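Local coordinates for protein kojibiose phosphorylase (Gut metagenome, PDB 6W0P) that is a carbohydrate-active enzyme of glycoside hydrolase family 65, built from an N-terminal beta-rich domain, a central helical catalytic domain and a small C-terminal beta domain, at residues A[58-70]-A[202-214]. Residues are numbered along the deposited sequence; the frame is centred on the assembly and turned at random.
Sequences TYFNGIYEYALKD and VKTLTTNQTLTSV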
loop_
_atom_site.group_PDB
_atom_site.type_symbol
_atom_site.label_atom_id
_atom_site.label_comp_id
_atom_site.label_asym_id
_atom_site.label_seq_id
_atom_site.Cartn_x
_atom_site.Cartn_y
_atom_site.Cartn_z
ATOM N N THR A 58 7.530 -11.060 28.518
ATOM C CA THR A 58 7.645 -10.147 29.675
ATOM C C THR A 58 7.724 -8.730 29.107
ATOM O O THR A 58 8.641 -8.489 28.304
ATOM C CB THR A 58 8.859 -10.483 30.555
ATOM O OG1 THR A 58 8.834 -11.876 30.885
ATOM C CG2 THR A 58 8.897 -9.648 31.818
ATOM N N TYR A 59 6.804 -7.837 29.469
ATOM C CA TYR A 59 6.805 -6.471 28.904
ATOM C C TYR A 59 6.698 -5.450 30.012
ATOM O O TYR A 59 6.108 -5.752 31.044
ATOM C CB TYR A 59 5.675 -6.319 27.899
ATOM C CG TYR A 59 5.462 -7.546 27.050
ATOM C CD1 TYR A 59 6.248 -7.783 25.929
ATOM C CD2 TYR A 59 4.480 -8.471 27.368
ATOM C CE1 TYR A 59 6.030 -8.890 25.128
ATOM C CE2 TYR A 59 4.262 -9.592 26.581
ATOM C CZ TYR A 59 5.039 -9.798 25.454
ATOM O OH TYR A 59 4.824 -10.884 24.668
ATOM N N PHE A 60 7.235 -4.273 29.733
ATOM C CA PHE A 60 7.173 -3.061 30.572
ATOM C C PHE A 60 6.516 -1.964 29.749
ATOM O O PHE A 60 6.984 -1.716 28.627
ATOM C CB PHE A 60 8.574 -2.669 31.039
ATOM C CG PHE A 60 9.234 -3.721 31.896
ATOM C CD1 PHE A 60 9.063 -3.718 33.276
ATOM C CD2 PHE A 60 9.984 -4.738 31.318
ATOM C CE1 PHE A 60 9.651 -4.698 34.069
ATOM C CE2 PHE A 60 10.575 -5.714 32.108
ATOM C CZ PHE A 60 10.419 -5.689 33.484
ATOM N N ASN A 61 5.455 -1.359 30.287
ATOM C CA ASN A 61 4.650 -0.329 29.583
ATOM C C ASN A 61 5.607 0.799 29.180
ATOM O O ASN A 61 6.213 1.396 30.097
ATOM C CB ASN A 61 3.498 0.117 30.482
ATOM C CG ASN A 61 2.285 0.636 29.741
ATOM O OD1 ASN A 61 2.403 1.510 28.880
ATOM N ND2 ASN A 61 1.117 0.121 30.097
ATOM N N GLY A 62 5.784 1.048 27.879
ATOM C CA GLY A 62 6.574 2.190 27.367
ATOM C C GLY A 62 8.021 1.822 27.060
ATOM O O GLY A 62 8.795 2.704 26.672
ATOM N N ILE A 63 8.394 0.556 27.244
ATOM C CA ILE A 63 9.729 0.032 26.855
ATOM C C ILE A 63 9.573 -0.590 25.469
ATOM O O ILE A 63 8.858 -1.584 25.349
ATOM C CB ILE A 63 10.274 -0.962 27.887
ATOM C CG1 ILE A 63 10.702 -0.249 29.171
ATOM C CG2 ILE A 63 11.398 -1.779 27.285
ATOM C CD1 ILE A 63 11.773 0.826 28.995
ATOM N N TYR A 64 10.179 0.035 24.469
ATOM C CA TYR A 64 9.824 -0.151 23.048
ATOM C C TYR A 64 11.081 0.029 22.206
ATOM O O TYR A 64 12.074 0.641 22.697
ATOM C CB TYR A 64 8.740 0.851 22.658
ATOM C CG TYR A 64 9.247 2.232 22.342
ATOM C CD1 TYR A 64 9.465 3.167 23.338
ATOM C CD2 TYR A 64 9.518 2.600 21.035
ATOM C CE1 TYR A 64 9.957 4.429 23.042
ATOM C CE2 TYR A 64 9.999 3.857 20.721
ATOM C CZ TYR A 64 10.226 4.773 21.726
ATOM O OH TYR A 64 10.690 6.016 21.398
ATOM N N GLU A 65 11.037 -0.511 20.990
ATOM C CA GLU A 65 12.074 -0.322 19.952
ATOM C C GLU A 65 11.393 -0.029 18.614
ATOM O O GLU A 65 10.181 -0.325 18.467
ATOM C CB GLU A 65 12.968 -1.558 19.808
ATOM C CG GLU A 65 14.354 -1.363 20.383
ATOM C CD GLU A 65 15.042 -0.079 19.960
ATOM O OE1 GLU A 65 15.641 0.569 20.831
ATOM O OE2 GLU A 65 14.958 0.273 18.770
ATOM N N TYR A 66 12.193 0.459 17.666
ATOM C CA TYR A 66 11.807 0.653 16.252
ATOM C C TYR A 66 12.112 -0.614 15.449
ATOM O O TYR A 66 12.930 -1.464 15.876
ATOM C CB TYR A 66 12.529 1.878 15.708
ATOM C CG TYR A 66 11.999 3.195 16.205
ATOM C CD1 TYR A 66 10.858 3.758 15.646
ATOM C CD2 TYR A 66 12.648 3.901 17.201
ATOM C CE1 TYR A 66 10.368 4.982 16.074
ATOM C CE2 TYR A 66 12.179 5.134 17.632
ATOM C CZ TYR A 66 11.032 5.674 17.072
ATOM O OH TYR A 66 10.553 6.884 17.488
ATOM N N ALA A 67 11.448 -0.759 14.301
ATOM C CA ALA A 67 11.821 -1.760 13.284
ATOM C C ALA A 67 13.317 -1.615 12.994
ATOM O O ALA A 67 13.802 -0.481 12.963
ATOM C CB ALA A 67 10.995 -1.582 12.041
ATOM N N LEU A 68 14.014 -2.724 12.763
ATOM C CA LEU A 68 15.495 -2.756 12.569
ATOM C C LEU A 68 15.893 -2.036 11.275
ATOM O O LEU A 68 16.991 -1.405 11.253
ATOM C CB LEU A 68 15.943 -4.216 12.535
ATOM C CG LEU A 68 15.811 -4.955 13.862
ATOM C CD1 LEU A 68 16.126 -6.438 13.692
ATOM C CD2 LEU A 68 16.711 -4.313 14.907
ATOM N N LYS A 69 15.052 -2.166 10.243
ATOM C CA LYS A 69 15.228 -1.537 8.911
ATOM C C LYS A 69 13.949 -0.788 8.516
ATOM O O LYS A 69 12.845 -1.327 8.740
ATOM C CB LYS A 69 15.572 -2.602 7.860
ATOM C CG LYS A 69 14.393 -3.419 7.340
ATOM C CD LYS A 69 14.789 -4.733 6.688
ATOM C CE LYS A 69 13.764 -5.235 5.685
ATOM N NZ LYS A 69 14.296 -6.357 4.874
ATOM N N ASP A 70 14.125 0.412 7.953
ATOM C CA ASP A 70 13.100 1.168 7.192
ATOM C C ASP A 70 12.427 0.259 6.160
ATOM O O ASP A 70 13.146 -0.433 5.438
ATOM C CB ASP A 70 13.727 2.337 6.431
ATOM C CG ASP A 70 14.031 3.543 7.292
ATOM O OD1 ASP A 70 13.945 3.419 8.536
ATOM O OD2 ASP A 70 14.339 4.597 6.705
ATOM N N VAL A 202 20.653 -3.498 31.249
ATOM C CA VAL A 202 20.641 -3.611 29.768
ATOM C C VAL A 202 20.118 -2.294 29.207
ATOM O O VAL A 202 19.531 -1.502 29.972
ATOM C CB VAL A 202 19.804 -4.812 29.295
ATOM C CG1 VAL A 202 20.525 -6.120 29.540
ATOM C CG2 VAL A 202 18.424 -4.842 29.938
ATOM N N LYS A 203 20.342 -2.085 27.918
ATOM C CA LYS A 203 19.897 -0.884 27.196
ATOM C C LYS A 203 19.311 -1.324 25.856
ATOM O O LYS A 203 19.817 -2.312 25.290
ATOM C CB LYS A 203 21.072 0.078 27.023
ATOM C CG LYS A 203 20.699 1.446 26.475
ATOM C CD LYS A 203 21.882 2.397 26.448
ATOM C CE LYS A 203 21.557 3.724 25.791
ATOM N NZ LYS A 203 22.531 4.779 26.178
ATOM N N THR A 204 18.278 -0.614 25.396
ATOM C CA THR A 204 17.597 -0.862 24.101
ATOM C C THR A 204 18.530 -0.425 22.975
ATOM O O THR A 204 19.365 0.457 23.235
ATOM C CB THR A 204 16.267 -0.115 24.026
ATOM O OG1 THR A 204 16.530 1.277 24.206
ATOM C CG2 THR A 204 15.283 -0.595 25.073
ATOM N N LEU A 205 18.332 -0.991 21.782
ATOM C CA LEU A 205 19.186 -0.796 20.584
ATOM C C LEU A 205 19.310 0.698 20.277
ATOM O O LEU A 205 20.434 1.147 20.051
ATOM C CB LEU A 205 18.561 -1.513 19.382
ATOM C CG LEU A 205 18.273 -3.011 19.530
ATOM C CD1 LEU A 205 17.906 -3.630 18.185
ATOM C CD2 LEU A 205 19.465 -3.749 20.125
ATOM N N THR A 206 18.181 1.422 20.286
ATOM C CA THR A 206 18.026 2.766 19.665
ATOM C C THR A 206 17.349 3.763 20.609
ATOM O O THR A 206 17.775 4.936 20.607
ATOM C CB THR A 206 17.279 2.621 18.333
ATOM O OG1 THR A 206 18.340 2.461 17.387
ATOM C CG2 THR A 206 16.387 3.782 17.953
ATOM N N THR A 207 16.336 3.334 21.375
ATOM C CA THR A 207 15.346 4.246 22.007
ATOM C C THR A 207 15.917 4.878 23.275
ATOM O O THR A 207 15.194 5.656 23.910
ATOM C CB THR A 207 14.039 3.494 22.252
ATOM O OG1 THR A 207 14.284 2.408 23.146
ATOM C CG2 THR A 207 13.459 2.989 20.952
ATOM N N ASN A 208 17.154 4.536 23.639
ATOM C CA ASN A 208 17.896 5.138 24.783
ATOM C C ASN A 208 17.192 4.742 26.086
ATOM O O ASN A 208 17.123 5.571 27.013
ATOM C CB ASN A 208 18.048 6.659 24.634
ATOM C CG ASN A 208 19.475 7.109 24.865
ATOM O OD1 ASN A 208 20.351 6.801 24.050
ATOM N ND2 ASN A 208 19.716 7.831 25.955
ATOM N N GLN A 209 16.678 3.519 26.155
ATOM C CA GLN A 209 15.963 3.017 27.353
ATOM C C GLN A 209 16.817 1.950 28.029
ATOM O O GLN A 209 17.426 1.121 27.314
ATOM C CB GLN A 209 14.587 2.485 26.980
ATOM C CG GLN A 209 13.689 3.568 26.409
ATOM C CD GLN A 209 12.323 3.000 26.121
ATOM O OE1 GLN A 209 12.202 1.887 25.595
ATOM N NE2 GLN A 209 11.294 3.758 26.488
ATOM N N THR A 210 16.824 1.985 29.354
ATOM C CA THR A 210 17.616 1.087 30.221
ATOM C C THR A 210 16.698 0.408 31.238
ATOM O O THR A 210 15.635 0.982 31.586
ATOM C CB THR A 210 18.740 1.850 30.934
ATOM O OG1 THR A 210 18.144 2.708 31.913
ATOM C CG2 THR A 210 19.606 2.632 29.969
ATOM N N LEU A 211 17.131 -0.765 31.694
ATOM C CA LEU A 211 16.431 -1.577 32.701
ATOM C C LEU A 211 17.480 -2.245 33.596
ATOM O O LEU A 211 18.470 -2.762 33.050
ATOM C CB LEU A 211 15.598 -2.598 31.925
ATOM C CG LEU A 211 14.895 -3.655 32.763
ATOM C CD1 LEU A 211 13.633 -4.128 32.054
ATOM C CD2 LEU A 211 15.820 -4.827 33.059
ATOM N N THR A 212 17.251 -2.269 34.907
ATOM C CA THR A 212 18.032 -3.090 35.867
ATOM C C THR A 212 17.093 -4.124 36.475
ATOM O O THR A 212 16.044 -3.725 37.017
ATOM C CB THR A 212 18.721 -2.245 36.947
ATOM O OG1 THR A 212 19.712 -1.464 36.291
ATOM C CG2 THR A 212 19.394 -3.080 38.013
ATOM N N SER A 213 17.444 -5.397 36.320
ATOM C CA SER A 213 16.731 -6.547 36.913
ATOM C C SER A 213 17.619 -7.171 37.978
ATOM O O SER A 213 18.752 -7.577 37.623
ATOM C CB SER A 213 16.360 -7.563 35.877
ATOM O OG SER A 213 15.579 -8.584 36.481
ATOM N N VAL A 214 17.122 -7.229 39.217
ATOM C CA VAL A 214 17.870 -7.813 40.365
ATOM C C VAL A 214 17.002 -8.862 41.066
ATOM O O VAL A 214 15.788 -8.632 41.235
ATOM C CB VAL A 214 18.333 -6.717 41.341
ATOM C CG1 VAL A 214 19.393 -5.821 40.707
ATOM C CG2 VAL A 214 17.166 -5.894 41.859
#
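Gln209 reaches across to the backbone of Gly62 and Tyr64, and Glu65 reaches back to the backbone N-H groups of Thr206 and Thr207, joining the hairpin of strands 197-204 and 210-217 to the turn and short strand at 60-66 in the N-terminal domain of this member of glycoside hydrolase family 65. The hairpin belongs to the large antiparallel sheet of that domain, whereas strand 64-66 pairs with strand 83-85.

The Gln209 amide uses both its ends. Its NE2 donates to Gly62 O at 2.7 Å, nearly within the amide plane, and also to Lys257 O; its OE1 accepts the N-H of Tyr64 on a lone pair, at 3.0 Å and 165°. Two backbone groups flanking Ile63 thus fix the rotation of the amide, and Ile63 CD1 packs against its CD. Phe60 to Ile63 form a type II beta turn, with Gly62 at positive phi.

Glu65, its chain bent at chi2 (-48°), turns its carboxylate into the hairpin loop. OE1 accepts from Thr207 N on its syn side at 2.9 Å and from Thr206 N, which comes from above the carboxylate plane, at 2.7 Å; OE2 accepts from Tyr66 N. These three peptide donors would be expected to stabilise a negative charge on Glu65. Within the loop, Thr204 OG1 donates to Thr207 OG1 and accepts from Gln209 N. Thr207 OG1 in turn lies 2.9 Å from Tyr64 O, with Gln209 OE1 a second possible acceptor for its proton.

The Tyr64 and Tyr66 hydroxyls bond outside the contact, to Asn402 and Lys404 respectively. Farther along, Leu211 CD1 lies over a face of the Phe60 ring in a CH-pi contact, while Leu68 CD2 meets Leu205 CD1. A second CH-pi contact is made by Thr207 CG2, which sits over one face of the Tyr64 ring 3.9 Å from its centroid.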